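Local atomic coordinates of R-imine reductase (Streptomyces kanamyceticus, PDB entry 3ZGY), a protein that catalyses the NADPH-dependent, R-selective reduction of an imine substrate. Residues V81-Y86 with H90-P95. Numbering follows the deposited sequence.
Sequences VCVSDY and HALLDP
The carbonyl oxygen of Y86 receives the backbone N-H of H90 one helical turn later, and the imidazole of the same histidine lies beside that oxygen, set obliquely to it. The backbone bond, H90 N to Y86 O, is 2.7 Å long and almost straight, with an N-H...O angle of 173°. With CG anti to its own carbonyl carbon (chi1 -88°), the H90 ring runs back beside the backbone N, while its ND1 side turns to D94, four residues on. H90 ND1 meets D94 OD2 at 2.7 Å, on the syn side but tilted out of the carboxylate plane, and practically in the imidazole plane. The second carboxylate oxygen, D94 OD1, makes a salt bridge with R120 of helix 114-126, so the histidine is steered by an aspartate that is itself anchored. A leucine here would probably leave D94 OD2 without its imidazole partner and the carboxylate more able to turn. The segments form a strand-loop-helix unit of the Rossmann-type nucleotide-binding domain: strand 78-81 passes through a loop into helix 86-93, with D85 as N-cap, its OD1 accepting a hydrogen bond from A88 N. V83 and S84 in this loop belong to the NADP(+) site, which carries no cofactor in this chain. Two apolar contacts join the loop and strand end to the helix. V83 CG1 lies 4.0 Å from L92 CD1, the two side chains running alongside with opposed directions; deeper in, V81 CG2 and L93 CD1 are 4.5 Å apart in a looser contact, and both residues also pack on L106 of strand 105-108. The phenol of Y86 extends away from residues 90-95, its OH hydrogen-bonded to D133.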
loop_
_atom_site.group_PDB
_atom_site.type_symbol
_atom_site.label_atom_id
_atom_site.label_comp_id
_atom_site.label_asym_id
_atom_site.label_seq_id
_atom_site.Cartn_x
_atom_site.Cartn_y
_atom_site.Cartn_z
ATOM N N VAL D 81 -17.337 24.305 4.331
ATOM C CA VAL D 81 -16.806 24.250 5.668
ATOM C C VAL D 81 -15.623 23.331 5.723
ATOM O O VAL D 81 -15.708 22.151 5.304
ATOM C CB VAL D 81 -17.865 23.690 6.630
ATOM C CG1 VAL D 81 -17.316 23.589 8.042
ATOM C CG2 VAL D 81 -19.089 24.611 6.631
ATOM N N CYS D 82 -14.524 23.840 6.252
ATOM C CA CYS D 82 -13.341 23.012 6.457
ATOM C C CYS D 82 -12.653 23.343 7.751
ATOM O O CYS D 82 -12.017 24.399 7.865
ATOM C CB CYS D 82 -12.393 23.197 5.317
ATOM S SG CYS D 82 -11.261 21.789 5.317
ATOM N N VAL D 83 -12.832 22.500 8.755
ATOM C CA VAL D 83 -12.343 22.788 10.112
ATOM C C VAL D 83 -11.760 21.520 10.673
ATOM O O VAL D 83 -11.699 20.481 9.973
ATOM C CB VAL D 83 -13.434 23.307 11.041
ATOM C CG1 VAL D 83 -13.970 24.645 10.549
ATOM C CG2 VAL D 83 -14.583 22.302 11.174
ATOM N N SER D 84 -11.311 21.552 11.913
ATOM C CA SER D 84 -10.474 20.437 12.388
ATOM C C SER D 84 -11.260 19.150 12.500
ATOM O O SER D 84 -10.738 18.090 12.137
ATOM C CB SER D 84 -9.757 20.800 13.685
ATOM O OG SER D 84 -10.712 21.136 14.656
ATOM N N ASP D 85 -12.521 19.212 12.947
ATOM C CA ASP D 85 -13.335 17.975 13.098
ATOM C C ASP D 85 -14.820 18.294 13.292
ATOM O O ASP D 85 -15.184 19.471 13.329
ATOM C CB ASP D 85 -12.827 17.155 14.275
ATOM C CG ASP D 85 -12.827 17.964 15.593
ATOM O OD1 ASP D 85 -13.611 18.918 15.783
ATOM O OD2 ASP D 85 -12.026 17.645 16.465
ATOM N N TYR D 86 -15.680 17.253 13.400
ATOM C CA TYR D 86 -17.155 17.453 13.403
ATOM C C TYR D 86 -17.597 18.158 14.698
ATOM O O TYR D 86 -18.563 18.899 14.697
ATOM C CB TYR D 86 -17.938 16.149 13.074
ATOM C CG TYR D 86 -18.019 15.898 11.559
ATOM C CD1 TYR D 86 -16.880 15.648 10.809
ATOM C CD2 TYR D 86 -19.219 15.934 10.868
ATOM C CE1 TYR D 86 -16.933 15.426 9.452
ATOM C CE2 TYR D 86 -19.280 15.685 9.506
ATOM C CZ TYR D 86 -18.126 15.459 8.782
ATOM O OH TYR D 86 -18.121 15.267 7.378
ATOM N N HIS D 90 -20.034 21.195 14.686
ATOM C CA HIS D 90 -21.130 21.327 15.675
ATOM C C HIS D 90 -21.100 22.700 16.309
ATOM O O HIS D 90 -22.111 23.387 16.379
ATOM C CB HIS D 90 -20.993 20.285 16.798
ATOM C CG HIS D 90 -21.653 18.991 16.507
ATOM N ND1 HIS D 90 -23.011 18.865 16.414
ATOM C CD2 HIS D 90 -21.140 17.772 16.241
ATOM C CE1 HIS D 90 -23.306 17.623 16.076
ATOM N NE2 HIS D 90 -22.189 16.941 15.967
ATOM N N ALA D 91 -19.924 23.087 16.778
ATOM C CA ALA D 91 -19.772 24.327 17.557
ATOM C C ALA D 91 -20.063 25.599 16.731
ATOM O O ALA D 91 -20.601 26.571 17.251
ATOM C CB ALA D 91 -18.391 24.367 18.192
ATOM N N LEU D 92 -19.756 25.562 15.438
ATOM C CA LEU D 92 -19.954 26.734 14.619
ATOM C C LEU D 92 -21.320 26.794 14.038
ATOM O O LEU D 92 -21.844 27.882 13.870
ATOM C CB LEU D 92 -18.951 26.750 13.478
ATOM C CG LEU D 92 -17.494 26.810 13.915
ATOM C CD1 LEU D 92 -16.618 26.834 12.683
ATOM C CD2 LEU D 92 -17.269 28.041 14.770
ATOM N N LEU D 93 -21.890 25.648 13.678
ATOM C CA LEU D 93 -23.135 25.644 12.928
ATOM C C LEU D 93 -24.420 25.457 13.796
ATOM O O LEU D 93 -25.444 26.019 13.479
ATOM C CB LEU D 93 -23.089 24.563 11.880
ATOM C CG LEU D 93 -22.017 24.712 10.808
ATOM C CD1 LEU D 93 -22.245 23.694 9.700
ATOM C CD2 LEU D 93 -21.990 26.121 10.242
ATOM N N ASP D 94 -24.352 24.672 14.876
ATOM C CA ASP D 94 -25.547 24.383 15.656
ATOM C C ASP D 94 -26.193 25.663 16.183
ATOM O O ASP D 94 -27.403 25.800 16.137
ATOM C CB ASP D 94 -25.266 23.355 16.772
ATOM C CG ASP D 94 -25.009 21.913 16.238
ATOM O OD1 ASP D 94 -25.284 21.646 15.064
ATOM O OD2 ASP D 94 -24.570 21.019 17.007
ATOM N N PRO D 95 -25.401 26.631 16.659
ATOM C CA PRO D 95 -26.044 27.819 17.214
ATOM C C PRO D 95 -26.766 28.690 16.223
ATOM O O PRO D 95 -27.336 29.666 16.634
ATOM C CB PRO D 95 -24.879 28.610 17.792
ATOM C CG PRO D 95 -23.826 27.604 18.066
ATOM C CD PRO D 95 -23.967 26.590 16.976
#